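Local coordinates for protein cobalamin biosynthesis precorrin-6Y methylase (CbiE) (PDB 2BB3) that binds S-adenosyl-L-homocysteine and probably transfers methyl groups from S-adenosyl-L-methionine to a corrin precursor in the biosynthesis of adenosylcobalamin, at residues R54-L59 with I94-P99; V181-N186 with T209-E214. One frame throughout, in Å; residues are numbered along the deposited sequence. Where two conformers were deposited one is given.

Contact 1: R54-L59 with I94-P99. With SAH (S-adenosyl-L-homocysteine), chain C.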
ATOM      1  N   ARG A  54      18.488  -9.733  -6.355  0.48 46.84           N
ATOM      2  CA  ARG A  54      18.642  -9.270  -7.738  0.54 48.12           C
ATOM      3  C   ARG A  54      17.357  -8.639  -8.270  0.51 48.77           C
ATOM      4  O   ARG A  54      17.423  -7.581  -8.902  0.63 48.30           O
ATOM      5  CB  ARG A  54      19.122 -10.381  -8.694  0.51 48.91           C
ATOM      6  CG  ARG A  54      19.797  -9.818  -9.980  0.52 50.32           C
ATOM      7  CD  ARG A  54      20.245 -10.884 -11.003  0.63 50.48           C
ATOM      8  NE  ARG A  54      21.453 -10.476 -11.734  0.70 51.70           N
ATOM      9  CZ  ARG A  54      21.498  -9.562 -12.705  0.40 52.76           C
ATOM     10  NH1 ARG A  54      20.399  -8.935 -13.100  0.52 51.52           N
ATOM     11  NH2 ARG A  54      22.661  -9.255 -13.267  0.30 55.03           N
ATOM     12  N   ARG A  55      16.191  -9.243  -8.024  1.00 49.09           N
ATOM     13  CA  ARG A  55      14.968  -8.604  -8.511  1.00 48.30           C
ATOM     14  C   ARG A  55      14.821  -7.177  -7.995  1.00 45.30           C
ATOM     15  O   ARG A  55      14.514  -6.264  -8.760  1.00 40.21           O
ATOM     16  CB  ARG A  55      13.733  -9.409  -8.096  1.00 53.50           C
ATOM     17  CG  ARG A  55      13.330 -10.516  -9.066  1.00 61.74           C
ATOM     18  CD  ARG A  55      11.942 -11.083  -8.718  1.00 67.27           C
ATOM     19  NE  ARG A  55      10.913 -10.042  -8.692  1.00 75.80           N
ATOM     20  CZ  ARG A  55      10.522  -9.343  -9.756  1.00 81.41           C
ATOM     21  NH1 ARG A  55      11.067  -9.564 -10.949  1.00 84.53           N
ATOM     22  NH2 ARG A  55       9.584  -8.413  -9.629  1.00 85.20           N
ATOM     23  N   ALA A  56      15.038  -6.988  -6.697  1.00 41.51           N
ATOM     24  CA  ALA A  56      14.910  -5.656  -6.129  1.00 42.61           C
ATOM     25  C   ALA A  56      15.910  -4.696  -6.785  1.00 42.78           C
ATOM     26  O   ALA A  56      15.557  -3.567  -7.101  1.00 45.20           O
ATOM     27  CB  ALA A  56      15.110  -5.691  -4.609  1.00 42.56           C
ATOM     28  N   LEU A  57      17.147  -5.144  -6.997  1.00 41.04           N
ATOM     29  CA  LEU A  57      18.148  -4.290  -7.634  1.00 40.56           C
ATOM     30  C   LEU A  57      17.804  -4.022  -9.090  1.00 40.38           C
ATOM     31  O   LEU A  57      17.920  -2.891  -9.563  1.00 39.66           O
ATOM     32  CB  LEU A  57      19.542  -4.923  -7.528  1.00 37.19           C
ATOM     33  CG  LEU A  57      19.977  -5.150  -6.081  1.00 33.47           C
ATOM     34  CD1 LEU A  57      21.331  -5.865  -6.028  1.00 33.60           C
ATOM     35  CD2 LEU A  57      20.037  -3.806  -5.356  1.00 28.37           C
ATOM     36  N   GLU A  58      17.383  -5.064  -9.794  1.00 43.49           N
ATOM     37  CA  GLU A  58      17.012  -4.921 -11.192  1.00 46.15           C
ATOM     38  C   GLU A  58      15.898  -3.880 -11.308  1.00 45.65           C
ATOM     39  O   GLU A  58      16.047  -2.865 -11.997  1.00 44.84           O
ATOM     40  CB  GLU A  58      16.560  -6.274 -11.773  1.00 51.38           C
ATOM     41  CG  GLU A  58      17.713  -7.257 -12.041  1.00 59.21           C
ATOM     42  CD  GLU A  58      17.268  -8.637 -12.552  1.00 63.46           C
ATOM     43  OE1 GLU A  58      18.088  -9.325 -13.213  1.00 65.05           O
ATOM     44  OE2 GLU A  58      16.114  -9.047 -12.284  1.00 66.06           O
ATOM     45  N   LEU A  59      14.805  -4.124 -10.591  1.00 45.08           N
ATOM     46  CA  LEU A  59      13.651  -3.232 -10.578  1.00 45.96           C
ATOM     47  C   LEU A  59      14.030  -1.781 -10.371  1.00 45.65           C
ATOM     48  O   LEU A  59      13.595  -0.917 -11.123  1.00 49.57           O
ATOM     49  CB  LEU A  59      12.668  -3.671  -9.492  1.00 47.65           C
ATOM     50  CG  LEU A  59      11.565  -4.614  -9.979  1.00 48.81           C
ATOM     51  CD1 LEU A  59      10.804  -5.247  -8.800  1.00 48.26           C
ATOM     52  CD2 LEU A  59      10.625  -3.807 -10.863  1.00 49.57           C
ATOM     53  N   ILE A  94      17.430  -2.280  -0.617  1.00 41.20           N
ATOM     54  CA  ILE A  94      16.275  -2.194  -1.476  1.00 39.45           C
ATOM     55  C   ILE A  94      15.488  -3.478  -1.324  1.00 39.33           C
ATOM     56  O   ILE A  94      16.040  -4.567  -1.418  1.00 36.27           O
ATOM     57  CB  ILE A  94      16.678  -2.033  -2.944  1.00 39.17           C
ATOM     58  CG1 ILE A  94      17.530  -0.774  -3.109  1.00 39.03           C
ATOM     59  CG2 ILE A  94      15.425  -1.935  -3.811  1.00 39.18           C
ATOM     60  CD1 ILE A  94      17.914  -0.495  -4.571  1.00 38.92           C
ATOM     61  N   SER A  95      14.197  -3.338  -1.058  1.00 39.28           N
ATOM     62  CA  SER A  95      13.311  -4.481  -0.892  1.00 40.01           C
ATOM     63  C   SER A  95      12.407  -4.488  -2.108  1.00 37.34           C
ATOM     64  O   SER A  95      12.138  -3.426  -2.669  1.00 36.29           O
ATOM     65  CB  SER A  95      12.459  -4.286   0.373  1.00 42.23           C
ATOM     66  OG  SER A  95      11.458  -5.269   0.472  1.00 47.88           O
ATOM     67  N   THR A  96      11.952  -5.659  -2.542  1.00 37.20           N
ATOM     68  CA  THR A  96      11.034  -5.677  -3.680  1.00 36.91           C
ATOM     69  C   THR A  96       9.728  -5.055  -3.227  1.00 35.19           C
ATOM     70  O   THR A  96       9.367  -5.138  -2.049  1.00 35.87           O
ATOM     71  CB  THR A  96      10.703  -7.084  -4.170  1.00 38.78           C
ATOM     72  OG1 THR A  96      10.356  -7.898  -3.048  1.00 38.11           O
ATOM     73  CG2 THR A  96      11.868  -7.682  -4.932  1.00 40.01           C
ATOM     74  N   GLY A  97       9.031  -4.432  -4.168  1.00 31.98           N
ATOM     75  CA  GLY A  97       7.779  -3.774  -3.866  1.00 31.51           C
ATOM     76  C   GLY A  97       7.862  -2.774  -2.726  1.00 32.96           C
ATOM     77  O   GLY A  97       8.650  -1.832  -2.756  1.00 34.26           O
ATOM     78  N   ASP A  98       7.035  -3.003  -1.711  1.00 31.87           N
ATOM     79  CA  ASP A  98       6.931  -2.143  -0.531  1.00 29.33           C
ATOM     80  C   ASP A  98       7.622  -2.907   0.600  1.00 31.16           C
ATOM     81  O   ASP A  98       7.341  -4.097   0.810  1.00 28.98           O
ATOM     82  CB  ASP A  98       5.445  -1.939  -0.235  1.00 30.85           C
ATOM     83  CG  ASP A  98       5.179  -0.858   0.783  1.00 33.05           C
ATOM     84  OD1 ASP A  98       6.105  -0.132   1.172  1.00 38.29           O
ATOM     85  OD2 ASP A  98       4.012  -0.727   1.189  1.00 37.67           O
ATOM     86  N   PRO A  99       8.531  -2.241   1.345  1.00 27.11           N
ATOM     87  CA  PRO A  99       9.281  -2.847   2.458  1.00 30.56           C
ATOM     88  C   PRO A  99       8.443  -3.364   3.632  1.00 33.19           C
ATOM     89  O   PRO A  99       8.806  -4.332   4.285  1.00 33.54           O
ATOM     90  CB  PRO A  99      10.228  -1.721   2.900  1.00 30.70           C
ATOM     91  CG  PRO A  99      10.289  -0.781   1.701  1.00 30.67           C
ATOM     92  CD  PRO A  99       8.893  -0.822   1.170  1.00 28.98           C
TER
HETATM   93  N   SAH C 201       7.613  -6.533  -0.593  1.00 34.82           N
HETATM   94  CA  SAH C 201       6.847  -7.131  -1.611  1.00 35.15           C
HETATM   95  CB  SAH C 201       6.416  -8.547  -1.234  1.00 36.69           C
HETATM   96  CG  SAH C 201       7.397  -9.655  -0.878  1.00 37.97           C
HETATM   97  SD  SAH C 201       6.788 -11.143  -0.131  1.00 40.17           S
HETATM   98  C   SAH C 201       5.741  -6.201  -1.955  1.00 36.43           C
HETATM   99  O   SAH C 201       5.215  -6.546  -2.936  1.00 37.81           O
HETATM  100  OXT SAH C 201       5.451  -5.265  -1.262  1.00 38.62           O
HETATM  101  C5' SAH C 201       6.814 -11.891  -1.734  1.00 41.59           C
HETATM  102  C4' SAH C 201       5.451 -12.264  -2.287  1.00 40.98           C
HETATM  103  O4' SAH C 201       4.769 -11.216  -2.857  1.00 38.14           O
HETATM  104  C3' SAH C 201       5.404 -13.409  -3.253  1.00 39.84           C
HETATM  105  O3' SAH C 201       5.442 -14.641  -2.669  1.00 39.85           O
HETATM  106  C2' SAH C 201       4.111 -13.131  -3.929  1.00 39.34           C
HETATM  107  O2' SAH C 201       3.058 -13.720  -3.298  1.00 38.44           O
HETATM  108  C1' SAH C 201       3.955 -11.655  -3.846  1.00 38.14           C
HETATM  109  N9  SAH C 201       4.399 -11.024  -5.066  1.00 39.17           N
HETATM  110  C8  SAH C 201       5.475 -10.310  -5.188  1.00 35.42           C
HETATM  111  N7  SAH C 201       5.590  -9.824  -6.374  1.00 38.20           N
HETATM  112  C5  SAH C 201       4.578 -10.218  -7.045  1.00 36.02           C
HETATM  113  C6  SAH C 201       4.205  -9.989  -8.328  1.00 36.43           C
HETATM  114  N6  SAH C 201       4.896  -9.293  -9.155  1.00 31.50           N
HETATM  115  N1  SAH C 201       3.076 -10.521  -8.750  1.00 38.33           N
HETATM  116  C2  SAH C 201       2.334 -11.269  -7.929  1.00 37.26           C
HETATM  117  N3  SAH C 201       2.713 -11.467  -6.687  1.00 37.45           N
HETATM  118  C4  SAH C 201       3.820 -10.967  -6.243  1.00 35.91           C
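A56 of helix 54-59 and T96 meet through methyl groups at the place where their CA atoms come within 4.6 Å. From CB, the branches of T96 part company. CG2, set anti to the carbonyl carbon, reaches the helix, 3.7 Å from A56 N and close to A56 CB, with R55 CB beyond; OG1 lies near CA and N of S-adenosyl-L-homocysteine (SAH), at van der Waals range. Threonine suits a place with the A56 methyl and helix backbone on one side and the ligand's amino-acid end on the other; an alanine here would probably leave a gap beside A56 where CG2 had packed. The small A56 lets the helix come close, its CB 3.5 Å from I94 O. Farther back, L57 CD2 meets I94 CD1 at 4.0 Å. The turn beyond T96 grips the ligand by its backbone: SAH N donates to T96 O (2.7 Å) and D98 O, and D98 N donates to SAH OXT (2.8 Å, 162°). G97 has positive phi, and a CB there would strike the SAH carboxylate. Helix 54-59 packs beside strand 91-95, while I94 also touches I50 of strand 49-52 and V27 of strand 23-28, its neighbours in the parallel sheet.

Contact 2: V181-N186 with T209-E214. With SAH (S-adenosyl-L-homocysteine), chain C.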
ATOM      1  N   VAL A 181     -11.346 -18.837  -5.946  1.00 42.70           N
ATOM      2  CA  VAL A 181     -10.180 -18.015  -5.724  1.00 40.42           C
ATOM      3  C   VAL A 181      -9.770 -17.374  -7.036  1.00 39.78           C
ATOM      4  O   VAL A 181     -10.097 -17.883  -8.111  1.00 36.41           O
ATOM      5  CB  VAL A 181      -8.984 -18.841  -5.157  1.00 40.47           C
ATOM      6  CG1 VAL A 181      -9.374 -19.478  -3.827  1.00 38.69           C
ATOM      7  CG2 VAL A 181      -8.544 -19.899  -6.148  1.00 40.33           C
ATOM      8  N   VAL A 182      -9.102 -16.226  -6.938  1.00 36.71           N
ATOM      9  CA  VAL A 182      -8.599 -15.528  -8.105  1.00 34.55           C
ATOM     10  C   VAL A 182      -7.088 -15.490  -7.872  1.00 36.40           C
ATOM     11  O   VAL A 182      -6.626 -15.072  -6.813  1.00 35.54           O
ATOM     12  CB  VAL A 182      -9.156 -14.082  -8.220  1.00 35.12           C
ATOM     13  CG1 VAL A 182      -8.533 -13.372  -9.412  1.00 34.59           C
ATOM     14  CG2 VAL A 182     -10.676 -14.106  -8.367  1.00 35.11           C
ATOM     15  N   LEU A 183      -6.330 -15.949  -8.866  1.00 37.04           N
ATOM     16  CA  LEU A 183      -4.878 -15.999  -8.797  1.00 33.04           C
ATOM     17  C   LEU A 183      -4.308 -14.883  -9.658  1.00 35.00           C
ATOM     18  O   LEU A 183      -4.575 -14.834 -10.859  1.00 35.57           O
ATOM     19  CB  LEU A 183      -4.367 -17.349  -9.328  1.00 31.30           C
ATOM     20  CG  LEU A 183      -4.917 -18.624  -8.677  1.00 30.82           C
ATOM     21  CD1 LEU A 183      -4.309 -19.882  -9.305  1.00 29.55           C
ATOM     22  CD2 LEU A 183      -4.623 -18.603  -7.203  1.00 28.38           C
ATOM     23  N   LEU A 184      -3.537 -13.982  -9.046  1.00 33.32           N
ATOM     24  CA  LEU A 184      -2.905 -12.913  -9.809  1.00 34.02           C
ATOM     25  C   LEU A 184      -1.418 -13.271  -9.803  1.00 33.34           C
ATOM     26  O   LEU A 184      -0.734 -13.157  -8.797  1.00 33.02           O
ATOM     27  CB  LEU A 184      -3.206 -11.536  -9.192  1.00 33.51           C
ATOM     28  CG  LEU A 184      -4.726 -11.321  -9.134  1.00 34.49           C
ATOM     29  CD1 LEU A 184      -5.217 -11.610  -7.725  1.00 35.27           C
ATOM     30  CD2 LEU A 184      -5.110  -9.914  -9.557  1.00 33.74           C
ATOM     31  N   GLU A 185      -0.951 -13.748 -10.952  1.00 33.59           N
ATOM     32  CA  GLU A 185       0.410 -14.214 -11.123  1.00 32.61           C
ATOM     33  C   GLU A 185       1.324 -13.294 -11.890  1.00 33.77           C
ATOM     34  O   GLU A 185       0.962 -12.751 -12.945  1.00 33.12           O
ATOM     35  CB  GLU A 185       0.390 -15.570 -11.842  1.00 31.33           C
ATOM     36  CG  GLU A 185      -0.507 -16.579 -11.171  1.00 33.80           C
ATOM     37  CD  GLU A 185      -0.673 -17.852 -11.982  1.00 37.61           C
ATOM     38  OE1 GLU A 185      -1.105 -17.763 -13.155  1.00 41.66           O
ATOM     39  OE2 GLU A 185      -0.372 -18.942 -11.448  1.00 36.99           O
ATOM     40  N   ASN A 186       2.524 -13.129 -11.350  1.00 33.86           N
ATOM     41  CA  ASN A 186       3.550 -12.328 -11.998  1.00 35.07           C
ATOM     42  C   ASN A 186       3.054 -10.957 -12.450  1.00 36.48           C
ATOM     43  O   ASN A 186       3.288 -10.554 -13.589  1.00 38.77           O
ATOM     44  CB  ASN A 186       4.083 -13.122 -13.194  1.00 33.56           C
ATOM     45  CG  ASN A 186       4.245 -14.602 -12.874  1.00 35.94           C
ATOM     46  OD1 ASN A 186       4.790 -14.967 -11.828  1.00 33.50           O
ATOM     47  ND2 ASN A 186       3.774 -15.459 -13.772  1.00 35.03           N
ATOM     48  N   THR A 209       2.512 -15.286  -6.634  1.00 34.00           N
ATOM     49  CA  THR A 209       1.067 -15.444  -6.753  1.00 35.54           C
ATOM     50  C   THR A 209       0.276 -14.774  -5.651  1.00 34.77           C
ATOM     51  O   THR A 209       0.501 -15.018  -4.463  1.00 33.22           O
ATOM     52  CB  THR A 209       0.684 -16.952  -6.754  1.00 34.24           C
ATOM     53  OG1 THR A 209       1.351 -17.600  -7.844  1.00 39.46           O
ATOM     54  CG2 THR A 209      -0.811 -17.136  -6.939  1.00 35.03           C
ATOM     55  N   ILE A 210      -0.647 -13.906  -6.028  1.00 32.75           N
ATOM     56  CA  ILE A 210      -1.472 -13.309  -5.004  1.00 32.95           C
ATOM     57  C   ILE A 210      -2.789 -14.037  -5.151  1.00 32.18           C
ATOM     58  O   ILE A 210      -3.279 -14.218  -6.263  1.00 30.37           O
ATOM     59  CB  ILE A 210      -1.579 -11.776  -5.157  1.00 32.60           C
ATOM     60  CG1 ILE A 210      -0.273 -11.131  -4.642  1.00 32.21           C
ATOM     61  CG2 ILE A 210      -2.769 -11.254  -4.347  1.00 30.45           C
ATOM     62  CD1 ILE A 210      -0.192  -9.646  -4.823  1.00 31.12           C
ATOM     63  N   ILE A 211      -3.324 -14.512  -4.030  1.00 33.25           N
ATOM     64  CA  ILE A 211      -4.571 -15.285  -4.045  1.00 33.93           C
ATOM     65  C   ILE A 211      -5.710 -14.476  -3.448  1.00 33.69           C
ATOM     66  O   ILE A 211      -5.695 -14.205  -2.264  1.00 35.40           O
ATOM     67  CB  ILE A 211      -4.415 -16.579  -3.218  1.00 30.98           C
ATOM     68  CG1 ILE A 211      -3.335 -17.475  -3.842  1.00 30.47           C
ATOM     69  CG2 ILE A 211      -5.759 -17.299  -3.112  1.00 31.80           C
ATOM     70  CD1 ILE A 211      -3.121 -18.819  -3.090  1.00 29.11           C
ATOM     71  N   PHE A 212      -6.685 -14.093  -4.264  1.00 34.34           N
ATOM     72  CA  PHE A 212      -7.817 -13.319  -3.768  1.00 36.50           C
ATOM     73  C   PHE A 212      -8.981 -14.242  -3.412  1.00 36.27           C
ATOM     74  O   PHE A 212      -9.455 -14.994  -4.256  1.00 37.83           O
ATOM     75  CB  PHE A 212      -8.281 -12.294  -4.819  1.00 35.47           C
ATOM     76  CG  PHE A 212      -9.462 -11.478  -4.385  1.00 34.35           C
ATOM     77  CD1 PHE A 212      -9.366 -10.624  -3.286  1.00 34.51           C
ATOM     78  CD2 PHE A 212     -10.676 -11.569  -5.062  1.00 32.09           C
ATOM     79  CE1 PHE A 212     -10.461  -9.876  -2.867  1.00 33.45           C
ATOM     80  CE2 PHE A 212     -11.787 -10.819  -4.648  1.00 33.41           C
ATOM     81  CZ  PHE A 212     -11.678  -9.972  -3.551  1.00 34.41           C
ATOM     82  N   VAL A 213      -9.427 -14.181  -2.157  1.00 37.29           N
ATOM     83  CA  VAL A 213     -10.547 -14.990  -1.677  1.00 38.78           C
ATOM     84  C   VAL A 213     -11.647 -14.048  -1.154  1.00 42.84           C
ATOM     85  O   VAL A 213     -11.491 -13.439  -0.087  1.00 41.97           O
ATOM     86  CB  VAL A 213     -10.109 -15.924  -0.516  1.00 37.84           C
ATOM     87  CG1 VAL A 213     -11.164 -16.992  -0.290  1.00 35.94           C
ATOM     88  CG2 VAL A 213      -8.739 -16.552  -0.811  1.00 36.65           C
ATOM     89  N   GLU A 214     -12.752 -13.930  -1.889  1.00 46.48           N
ATOM     90  CA  GLU A 214     -13.857 -13.061  -1.466  1.00 52.22           C
ATOM     91  C   GLU A 214     -14.443 -13.538  -0.155  1.00 52.89           C
ATOM     92  O   GLU A 214     -14.539 -14.738   0.084  1.00 50.14           O
ATOM     93  CB  GLU A 214     -14.990 -13.004  -2.511  1.00 57.15           C
ATOM     94  CG  GLU A 214     -14.580 -12.543  -3.900  1.00 63.42           C
ATOM     95  CD  GLU A 214     -15.742 -11.924  -4.686  1.00 66.54           C
ATOM     96  OE1 GLU A 214     -15.655 -11.835  -5.937  1.00 66.98           O
ATOM     97  OE2 GLU A 214     -16.740 -11.516  -4.041  1.00 69.05           O
TER
HETATM   98  N   SAH C 201       7.613  -6.533  -0.593  1.00 34.82           N
HETATM   99  CA  SAH C 201       6.847  -7.131  -1.611  1.00 35.15           C
HETATM  100  CB  SAH C 201       6.416  -8.547  -1.234  1.00 36.69           C
HETATM  101  CG  SAH C 201       7.397  -9.655  -0.878  1.00 37.97           C
HETATM  102  SD  SAH C 201       6.788 -11.143  -0.131  1.00 40.17           S
HETATM  103  C   SAH C 201       5.741  -6.201  -1.955  1.00 36.43           C
HETATM  104  O   SAH C 201       5.215  -6.546  -2.936  1.00 37.81           O
HETATM  105  OXT SAH C 201       5.451  -5.265  -1.262  1.00 38.62           O
HETATM  106  C5' SAH C 201       6.814 -11.891  -1.734  1.00 41.59           C
HETATM  107  C4' SAH C 201       5.451 -12.264  -2.287  1.00 40.98           C
HETATM  108  O4' SAH C 201       4.769 -11.216  -2.857  1.00 38.14           O
HETATM  109  C3' SAH C 201       5.404 -13.409  -3.253  1.00 39.84           C
HETATM  110  O3' SAH C 201       5.442 -14.641  -2.669  1.00 39.85           O
HETATM  111  C2' SAH C 201       4.111 -13.131  -3.929  1.00 39.34           C
HETATM  112  O2' SAH C 201       3.058 -13.720  -3.298  1.00 38.44           O
HETATM  113  C1' SAH C 201       3.955 -11.655  -3.846  1.00 38.14           C
HETATM  114  N9  SAH C 201       4.399 -11.024  -5.066  1.00 39.17           N
HETATM  115  C8  SAH C 201       5.475 -10.310  -5.188  1.00 35.42           C
HETATM  116  N7  SAH C 201       5.590  -9.824  -6.374  1.00 38.20           N
HETATM  117  C5  SAH C 201       4.578 -10.218  -7.045  1.00 36.02           C
HETATM  118  C6  SAH C 201       4.205  -9.989  -8.328  1.00 36.43           C
HETATM  119  N6  SAH C 201       4.896  -9.293  -9.155  1.00 31.50           N
HETATM  120  N1  SAH C 201       3.076 -10.521  -8.750  1.00 38.33           N
HETATM  121  C2  SAH C 201       2.334 -11.269  -7.929  1.00 37.26           C
HETATM  122  N3  SAH C 201       2.713 -11.467  -6.687  1.00 37.45           N
HETATM  123  C4  SAH C 201       3.820 -10.967  -6.243  1.00 35.91           C
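V182 and F212 stand side by side on one face of an antiparallel strand pair and point the same way, their CB atoms 3.9 Å apart. F212 CG is anti to its own backbone N (chi1 179°), a setting that carries the ring away from the opposite strand, with V182 CG2 at the ring edge, near its plane. On the same face L184 and I210 are set at a slant to each other, and L184 CD1 rests 3.6 Å from I210 O as well as near I210 CG2. The other face carries L183 and I211, side by side and pointing the same way, with L183 CD2 against I211 CG1 (3.8 Å), while the same CD2 also touches T209 CG2. E185 and T209 run alongside, with E185 CG near T209 OG1; the carboxylate forms salt bridges with R193 and R195, and T209 OG1 is hydrogen-bonded to S206 O. Beta-branched valine and isoleucine suit extended strands, and with L183, L184 and F212 they give the two faces most of their apolar bulk. The backbones hold the register through two hydrogen-bonded pairs, V182 with F212 and L184 with I210. L184 N to I210 O is nearly straight (2.8 Å, 175°), whereas I210 N approaches L184 O with a 29° tilt from the carbonyl plane. At one end, I210 CG1 lies 3.6 Å from SAH N3, bringing an aliphatic surface to the adenine. In the mixed sheet, strand 193-198 flanks strand 180-185 and strand 162-167 flanks strand 209-213, while helix 125-133 covers the face bearing L184, I210 and F212.

Overall arrangement
Contacts 1 and 2 belong to different sheets, the first to the parallel sheet of the N-terminal half and the second to the mixed sheet of the C-terminal half. Their centres lie 21 Å apart and their nearest atoms about 8 Å, so they do not touch; SAH bridges them. Residues 94-99 take the amino acid end of the ligand, whereas 181-186 and 209-214 border its adenine and ribose. S125, A167, L187 and D207, among others, add hydrogen bonds from other parts of the chain. Holding SAH, the product left by the methyl donor, between two alpha/beta halves is consistent with the two-domain fold of tetrapyrrole methylases, in which the donor binds in the intervening cleft.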